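Local coordinates for protein mannitol dehydrogenase (PDB 1LJ8) that binds NAD and probably catalyses the NAD-dependent oxidation of D-mannitol to D-fructose, as a member of the long-chain dehydrogenases, at residues I390-I394 / A458-S462; S376-S380 / P427-A431; L337-N342 / R398-A403. All coordinates share one frame. Residue numbers count along the deposited sequence, not the author numbering.

Interaction 1 (I390-I394 / A458-S462); sequences INRLI and AIPNS
This is helix-to-loop packing in the mostly helical C-terminal domain. Residues 390-394 are one turn of helix 387-396, closed by Ile394 N to Ile390 O at 2.9 Å. Residues 458-462 form a bend: 458-460 have helical torsions, and Ser462 N bonds Ile459 O at 3.2 Å. Asn391 CA lies 6.3 Å from Ala458 CA, and Ile394 CA 7.2 Å from Ser462 CA. Ile390, Ile394 and Ile459 all take the mt rotamer. Ile390 CG2 reaches Ile459 CG1 at 3.5 Å. Ile394 extends CD1 over the bend, 3.9 Å from Ile459 CA, 4.2 Å from Ala458 CB and 3.9 Å from Ser462 CB. Phe465 of helix 463-488 also touches all three isoleucines. Ser462 is the N-cap of that helix; its t rotamer lets OG accept from Phe465 N. Asn391, chi1 m, brings OD1 within 3.6 Å of Ala458 CB. A water bridges the polar edge: it donates to Asn391 OD1 at 2.7 Å and accepts from Ile459 N at 2.9 Å.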
loop_
_atom_site.group_PDB
_atom_site.type_symbol
_atom_site.label_atom_id
_atom_site.label_comp_id
_atom_site.label_asym_id
_atom_site.label_seq_id
_atom_site.Cartn_x
_atom_site.Cartn_y
_atom_site.Cartn_z
ATOM N N ILE A 390 -12.894 -9.511 11.507
ATOM C CA ILE A 390 -13.427 -10.848 11.773
ATOM C C ILE A 390 -13.208 -11.230 13.240
ATOM O O ILE A 390 -14.118 -11.755 13.896
ATOM C CB ILE A 390 -12.753 -11.924 10.886
ATOM C CG1 ILE A 390 -13.222 -11.725 9.429
ATOM C CG2 ILE A 390 -13.148 -13.361 11.344
ATOM C CD1 ILE A 390 -12.408 -12.540 8.428
ATOM N N ASN A 391 -12.006 -10.989 13.748
ATOM C CA ASN A 391 -11.743 -11.379 15.145
ATOM C C ASN A 391 -12.688 -10.690 16.116
ATOM O O ASN A 391 -13.096 -11.260 17.143
ATOM C CB ASN A 391 -10.300 -11.031 15.565
ATOM C CG ASN A 391 -9.268 -11.936 14.919
ATOM O OD1 ASN A 391 -9.605 -13.008 14.390
ATOM N ND2 ASN A 391 -7.995 -11.496 14.934
ATOM N N ARG A 392 -12.989 -9.440 15.835
ATOM C CA ARG A 392 -13.888 -8.698 16.717
ATOM C C ARG A 392 -15.295 -9.300 16.611
ATOM O O ARG A 392 -16.019 -9.425 17.598
ATOM C CB ARG A 392 -13.878 -7.205 16.321
ATOM C CG ARG A 392 -14.945 -6.329 17.001
ATOM C CD ARG A 392 -14.732 -6.298 18.553
ATOM N NE ARG A 392 -15.547 -5.220 19.118
ATOM C CZ ARG A 392 -15.144 -3.944 19.191
ATOM N NH1 ARG A 392 -13.938 -3.588 18.759
ATOM N NH2 ARG A 392 -15.984 -3.015 19.647
ATOM N N LEU A 393 -15.711 -9.674 15.408
ATOM C CA LEU A 393 -17.043 -10.265 15.279
ATOM C C LEU A 393 -17.109 -11.588 16.044
ATOM O O LEU A 393 -18.103 -11.880 16.722
ATOM C CB LEU A 393 -17.398 -10.515 13.806
ATOM C CG LEU A 393 -17.383 -9.270 12.887
ATOM C CD1 LEU A 393 -17.675 -9.642 11.409
ATOM C CD2 LEU A 393 -18.445 -8.286 13.393
ATOM N N ILE A 394 -16.032 -12.365 15.974
ATOM C CA ILE A 394 -15.985 -13.647 16.678
ATOM C C ILE A 394 -16.042 -13.380 18.190
ATOM O O ILE A 394 -16.865 -13.967 18.890
ATOM C CB ILE A 394 -14.705 -14.432 16.320
ATOM C CG1 ILE A 394 -14.824 -14.964 14.875
ATOM C CG2 ILE A 394 -14.504 -15.634 17.335
ATOM C CD1 ILE A 394 -13.470 -15.505 14.345
ATOM N N ALA A 458 -8.076 -17.116 16.193
ATOM C CA ALA A 458 -9.511 -17.105 16.519
ATOM C C ALA A 458 -10.313 -17.776 15.408
ATOM O O ALA A 458 -11.132 -18.653 15.676
ATOM C CB ALA A 458 -10.018 -15.680 16.712
ATOM N N ILE A 459 -10.059 -17.360 14.170
ATOM C CA ILE A 459 -10.752 -17.907 12.991
ATOM C C ILE A 459 -10.786 -19.455 12.905
ATOM O O ILE A 459 -11.855 -20.047 12.812
ATOM C CB ILE A 459 -10.132 -17.261 11.695
ATOM C CG1 ILE A 459 -10.789 -15.886 11.451
ATOM C CG2 ILE A 459 -10.307 -18.149 10.452
ATOM C CD1 ILE A 459 -9.976 -15.030 10.434
ATOM N N PRO A 460 -9.625 -20.127 12.946
ATOM C CA PRO A 460 -9.648 -21.598 12.862
ATOM C C PRO A 460 -10.300 -22.282 14.052
ATOM O O PRO A 460 -10.729 -23.402 13.953
ATOM C CB PRO A 460 -8.163 -21.967 12.749
ATOM C CG PRO A 460 -7.480 -20.829 13.460
ATOM C CD PRO A 460 -8.245 -19.629 12.917
ATOM N N ASN A 461 -10.373 -21.597 15.175
ATOM C CA ASN A 461 -10.955 -22.179 16.381
ATOM C C ASN A 461 -12.394 -21.753 16.622
ATOM O O ASN A 461 -12.989 -22.061 17.679
ATOM C CB ASN A 461 -10.047 -21.825 17.568
ATOM C CG ASN A 461 -8.722 -22.580 17.493
ATOM O OD1 ASN A 461 -8.719 -23.794 17.635
ATOM N ND2 ASN A 461 -7.607 -21.876 17.218
ATOM N N SER A 462 -12.963 -21.047 15.641
ATOM C CA SER A 462 -14.337 -20.572 15.741
ATOM C C SER A 462 -15.315 -21.447 14.935
ATOM O O SER A 462 -15.354 -21.392 13.703
ATOM C CB SER A 462 -14.416 -19.131 15.254
ATOM O OG SER A 462 -15.764 -18.720 15.140
HETATM O O HOH W 1 -8.097 -15.195 13.968
#

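Interaction 2 (S376-S380 / P427-A431); sequences SDGSS and PDPRA
Ser376 is extended, and its CA lies 5.0 Å from Pro427 CA. Its CB packs 3.9 Å from Pro427 CG, while its OG bonds Arg373 O. Asp377 has positive phi (61/43) and sits 4.2 Å, CA to CA, from Asp428. Asp377 N donates to Pro427 O at 2.9 Å. With chi1 t, Asp377 caps helix 378-385: OD1 accepts from Ser380 OG at 2.6 Å and, weakly, from Ser380 N at 3.4 Å. Pro429 CD lies 3.2 Å from Asp377 OD1. Gly378 N reaches Asp428 OD1 through a water, at 3.0 and 2.8 Å. Ser379, chi1 p, is held twice by Asp428: Ser379 N to OD1 at 3.0 Å and Ser379 OG to OD2 at 2.6 Å. Asp428, chi1 t, also takes Arg430 N on OD2 at 2.7 Å, and Ala431 N bonds Asp428 O at 3.0 Å. The side chain of Asp377 lies about 6 Å from the bound NAD. An N-capped helix start thus meets an Asx turn within a type I beta turn, beside the NAD site.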
loop_
_atom_site.group_PDB
_atom_site.type_symbol
_atom_site.label_atom_id
_atom_site.label_comp_id
_atom_site.label_asym_id
_atom_site.label_seq_id
_atom_site.Cartn_x
_atom_site.Cartn_y
_atom_site.Cartn_z
ATOM N N SER A 376 -4.286 -8.316 -5.554
ATOM C CA SER A 376 -2.926 -8.772 -5.308
ATOM C C SER A 376 -2.481 -8.852 -3.859
ATOM O O SER A 376 -2.852 -8.022 -3.016
ATOM C CB SER A 376 -1.915 -7.917 -6.112
ATOM O OG SER A 376 -1.651 -6.671 -5.478
ATOM N N ASP A 377 -1.711 -9.894 -3.567
ATOM C CA ASP A 377 -1.118 -10.067 -2.248
ATOM C C ASP A 377 -2.149 -10.193 -1.110
ATOM O O ASP A 377 -1.985 -9.617 -0.007
ATOM C CB ASP A 377 -0.149 -8.876 -1.989
ATOM C CG ASP A 377 0.865 -9.149 -0.886
ATOM O OD1 ASP A 377 0.947 -10.313 -0.399
ATOM O OD2 ASP A 377 1.591 -8.169 -0.501
ATOM N N GLY A 378 -3.195 -10.962 -1.378
ATOM C CA GLY A 378 -4.196 -11.204 -0.340
ATOM C C GLY A 378 -3.546 -11.879 0.865
ATOM O O GLY A 378 -3.988 -11.662 2.006
ATOM N N SER A 379 -2.524 -12.723 0.636
ATOM C CA SER A 379 -1.870 -13.390 1.778
ATOM C C SER A 379 -1.305 -12.368 2.775
ATOM O O SER A 379 -1.330 -12.608 3.992
ATOM C CB SER A 379 -0.766 -14.355 1.309
ATOM O OG SER A 379 0.295 -13.654 0.680
ATOM N N SER A 380 -0.855 -11.208 2.297
ATOM C CA SER A 380 -0.350 -10.193 3.224
ATOM C C SER A 380 -1.441 -9.198 3.641
ATOM O O SER A 380 -1.346 -8.593 4.716
ATOM C CB SER A 380 0.800 -9.350 2.600
ATOM O OG SER A 380 1.856 -10.159 2.057
ATOM N N PRO A 427 -1.587 -13.019 -8.518
ATOM C CA PRO A 427 -0.494 -12.097 -8.190
ATOM C C PRO A 427 -0.279 -12.008 -6.664
ATOM O O PRO A 427 -0.719 -11.073 -6.018
ATOM C CB PRO A 427 -0.963 -10.796 -8.828
ATOM C CG PRO A 427 -2.452 -10.849 -8.675
ATOM C CD PRO A 427 -2.799 -12.303 -8.945
ATOM N N ASP A 428 0.415 -12.983 -6.107
ATOM C CA ASP A 428 0.648 -13.046 -4.669
ATOM C C ASP A 428 2.045 -13.589 -4.480
ATOM O O ASP A 428 2.439 -14.530 -5.171
ATOM C CB ASP A 428 -0.379 -14.003 -4.050
ATOM C CG ASP A 428 -0.414 -13.958 -2.524
ATOM O OD1 ASP A 428 -1.518 -13.610 -2.012
ATOM O OD2 ASP A 428 0.622 -14.280 -1.842
ATOM N N PRO A 429 2.815 -13.007 -3.555
ATOM C CA PRO A 429 4.180 -13.502 -3.336
ATOM C C PRO A 429 4.189 -14.946 -2.842
ATOM O O PRO A 429 5.188 -15.639 -2.957
ATOM C CB PRO A 429 4.756 -12.497 -2.339
ATOM C CG PRO A 429 3.530 -11.999 -1.570
ATOM C CD PRO A 429 2.510 -11.848 -2.692
ATOM N N ARG A 430 3.057 -15.433 -2.339
ATOM C CA ARG A 430 2.993 -16.807 -1.872
ATOM C C ARG A 430 1.957 -17.548 -2.703
ATOM O O ARG A 430 1.245 -18.405 -2.192
ATOM C CB ARG A 430 2.567 -16.852 -0.403
ATOM C CG ARG A 430 3.441 -15.986 0.495
ATOM C CD ARG A 430 3.177 -16.300 1.971
ATOM N NE ARG A 430 3.567 -17.677 2.310
ATOM C CZ ARG A 430 3.295 -18.271 3.471
ATOM N NH1 ARG A 430 2.636 -17.617 4.427
ATOM N NH2 ARG A 430 3.671 -19.542 3.675
ATOM N N ALA A 431 1.886 -17.223 -3.985
ATOM C CA ALA A 431 0.869 -17.823 -4.846
ATOM C C ALA A 431 0.867 -19.350 -4.833
ATOM O O ALA A 431 -0.181 -19.992 -4.606
ATOM C CB ALA A 431 1.021 -17.303 -6.309
HETATM O O HOH W 2 -3.992 -13.279 -3.173
#

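Interaction 3 (L337-N342 / R398-A403); sequences LDVTPN and RETERA
Residues 337-339 belong to the end region of helix 325-339, where the coil widens into a pi-type turn. A 3-10 segment follows at 340-342, with Asn342 N bonded to Val339 O at 2.9 Å. Across from it, 398-400 run as loop and 401-403 open helix 401-413. Glu399 OE1 caps this start by accepting from Glu401 N at 2.9 Å. The closest CA pair is Asp338 and Ala403, at 7.8 Å.

Arg398 (chi1 m, chi2 t, chi3 p) lays its guanidinium against 337-342, reaching both Leu337 and Asn342. Its NH2 donates to Leu337 O at 3.1 Å and weakly to Asp338 O at 3.0 Å. Arg398 NH1 gives a 2.8 Å bond to Asn342 OD1. All three acceptors lie near the guanidinium plane: the carbonyl oxygens of Leu337 and Asp338, and the side-chain oxygen of Asn342. Asp396 forms a further salt bridge with NH1.

The contact is a helix-end to helix-start junction in the C-terminal domain, away from the NAD site. Its second half is a two-pronged salt bridge. Asp338, chi1 m, accepts from Arg402 NE on OD2 and from Arg402 NH2 on OD1, both at 2.9 Å. Arg402 is mtm through chi3. Leu337 CD1 lies over one guanidinium face, 3.8 Å from Arg402 CZ.

Ordered waters bridge the two segments. One donates to Asp338 OD2 and Glu399 O, both at 2.9 Å, and accepts from Ala403 N at 3.2 Å. Another joins Asp338 OD1 and Glu399 O, at 2.5 and 2.8 Å. A third accepts from Arg398 NE at 2.9 Å.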
loop_
_atom_site.group_PDB
_atom_site.type_symbol
_atom_site.label_atom_id
_atom_site.label_comp_id
_atom_site.label_asym_id
_atom_site.label_seq_id
_atom_site.Cartn_x
_atom_site.Cartn_y
_atom_site.Cartn_z
ATOM N N LEU A 337 -22.531 -2.580 9.290
ATOM C CA LEU A 337 -22.831 -3.537 10.358
ATOM C C LEU A 337 -21.645 -4.251 10.969
ATOM O O LEU A 337 -21.668 -4.621 12.146
ATOM C CB LEU A 337 -23.789 -4.594 9.838
ATOM C CG LEU A 337 -25.059 -4.053 9.164
ATOM C CD1 LEU A 337 -25.798 -5.204 8.496
ATOM C CD2 LEU A 337 -25.941 -3.361 10.225
ATOM N N ASP A 338 -20.584 -4.432 10.178
ATOM C CA ASP A 338 -19.444 -5.183 10.695
ATOM C C ASP A 338 -18.287 -4.329 11.157
ATOM O O ASP A 338 -17.764 -4.555 12.250
ATOM C CB ASP A 338 -18.959 -6.214 9.640
ATOM C CG ASP A 338 -20.071 -7.207 9.228
ATOM O OD1 ASP A 338 -20.932 -7.505 10.100
ATOM O OD2 ASP A 338 -20.084 -7.693 8.057
ATOM N N VAL A 339 -17.908 -3.339 10.352
ATOM C CA VAL A 339 -16.758 -2.510 10.713
ATOM C C VAL A 339 -17.062 -1.314 11.612
ATOM O O VAL A 339 -16.386 -1.105 12.606
ATOM C CB VAL A 339 -16.031 -1.979 9.392
ATOM C CG1 VAL A 339 -14.831 -1.069 9.770
ATOM C CG2 VAL A 339 -15.588 -3.207 8.515
ATOM N N THR A 340 -18.074 -0.530 11.249
ATOM C CA THR A 340 -18.363 0.703 11.986
ATOM C C THR A 340 -18.446 0.594 13.492
ATOM O O THR A 340 -17.820 1.394 14.208
ATOM C CB THR A 340 -19.642 1.414 11.392
ATOM O OG1 THR A 340 -19.351 1.865 10.057
ATOM C CG2 THR A 340 -20.012 2.638 12.231
ATOM N N PRO A 341 -19.173 -0.404 14.015
ATOM C CA PRO A 341 -19.270 -0.523 15.488
ATOM C C PRO A 341 -17.934 -0.771 16.179
ATOM O O PRO A 341 -17.831 -0.660 17.413
ATOM C CB PRO A 341 -20.190 -1.739 15.698
ATOM C CG PRO A 341 -21.012 -1.834 14.430
ATOM C CD PRO A 341 -19.953 -1.468 13.343
ATOM N N ASN A 342 -16.919 -1.159 15.415
ATOM C CA ASN A 342 -15.624 -1.490 16.017
ATOM C C ASN A 342 -14.653 -0.304 16.067
ATOM O O ASN A 342 -13.573 -0.397 16.688
ATOM C CB ASN A 342 -14.896 -2.588 15.199
ATOM C CG ASN A 342 -15.773 -3.792 14.869
ATOM O OD1 ASN A 342 -16.816 -4.000 15.479
ATOM N ND2 ASN A 342 -15.333 -4.597 13.889
ATOM N N ARG A 398 -20.972 -11.758 17.187
ATOM C CA ARG A 398 -21.773 -11.103 16.128
ATOM C C ARG A 398 -21.729 -11.922 14.822
ATOM O O ARG A 398 -20.870 -12.781 14.660
ATOM C CB ARG A 398 -21.273 -9.675 15.878
ATOM C CG ARG A 398 -21.715 -8.695 16.990
ATOM C CD ARG A 398 -20.781 -7.509 17.117
ATOM N NE ARG A 398 -20.761 -6.677 15.915
ATOM C CZ ARG A 398 -19.703 -5.949 15.561
ATOM N NH1 ARG A 398 -18.605 -5.974 16.323
ATOM N NH2 ARG A 398 -19.745 -5.200 14.458
ATOM N N GLU A 399 -22.649 -11.638 13.910
ATOM C CA GLU A 399 -22.762 -12.394 12.641
ATOM C C GLU A 399 -21.459 -12.308 11.850
ATOM O O GLU A 399 -20.989 -11.201 11.615
ATOM C CB GLU A 399 -23.905 -11.796 11.804
ATOM C CG GLU A 399 -24.048 -12.306 10.325
ATOM C CD GLU A 399 -24.381 -13.822 10.173
ATOM O OE1 GLU A 399 -23.468 -14.717 10.206
ATOM O OE2 GLU A 399 -25.598 -14.128 10.020
ATOM N N THR A 400 -20.888 -13.442 11.438
ATOM C CA THR A 400 -19.631 -13.373 10.655
ATOM C C THR A 400 -19.813 -13.633 9.167
ATOM O O THR A 400 -18.842 -13.548 8.407
ATOM C CB THR A 400 -18.576 -14.405 11.147
ATOM O OG1 THR A 400 -19.059 -15.743 10.942
ATOM C CG2 THR A 400 -18.259 -14.183 12.647
ATOM N N GLU A 401 -21.034 -13.938 8.755
ATOM C CA GLU A 401 -21.274 -14.335 7.375
ATOM C C GLU A 401 -20.760 -13.419 6.277
ATOM O O GLU A 401 -20.180 -13.910 5.298
ATOM C CB GLU A 401 -22.760 -14.577 7.138
ATOM C CG GLU A 401 -22.981 -15.626 6.081
ATOM C CD GLU A 401 -23.327 -16.960 6.729
ATOM O OE1 GLU A 401 -23.108 -17.110 7.966
ATOM O OE2 GLU A 401 -23.802 -17.841 6.010
ATOM N N ARG A 402 -20.996 -12.111 6.399
ATOM C CA ARG A 402 -20.504 -11.218 5.350
ATOM C C ARG A 402 -18.991 -11.217 5.302
ATOM O O ARG A 402 -18.414 -11.149 4.207
ATOM C CB ARG A 402 -20.972 -9.789 5.559
ATOM C CG ARG A 402 -22.529 -9.561 5.392
ATOM C CD ARG A 402 -22.873 -8.137 5.834
ATOM N NE ARG A 402 -22.815 -8.037 7.296
ATOM C CZ ARG A 402 -23.801 -8.389 8.122
ATOM N NH1 ARG A 402 -24.974 -8.854 7.669
ATOM N NH2 ARG A 402 -23.596 -8.354 9.427
ATOM N N ALA A 403 -18.338 -11.262 6.465
ATOM C CA ALA A 403 -16.860 -11.239 6.470
ATOM C C ALA A 403 -16.307 -12.583 6.021
ATOM O O ALA A 403 -15.258 -12.665 5.356
ATOM C CB ALA A 403 -16.341 -10.885 7.878
HETATM O O HOH W 3 -22.990 -7.120 14.043
HETATM O O HOH W 4 -20.252 -10.451 8.875
HETATM O O HOH W 5 -21.806 -8.595 12.201
#

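In the fold
All three contacts lie within the C-terminal domain range. From the N terminus, 337-342 comes first, then 376-380 and 390-394. Interaction 3 closes its loop at 398-403, interaction 2 at 427-431 and interaction 1 at 458-462. The loops therefore all cross. Interaction 3 joins the end of helix 325-339 to the start of helix 401-413. Interaction 2 ties helix 378-385 to the loop before helix 431-437, near the cofactor. Interaction 1 sets helix 387-396 against the loop before helix 463-488. Interactions 1 and 3 touch, through Ile390 packing on Ala403 and Arg392 on Asn342. Interaction 2 is separate, its centre 22 and 24 Å from the centres of interactions 1 and 3.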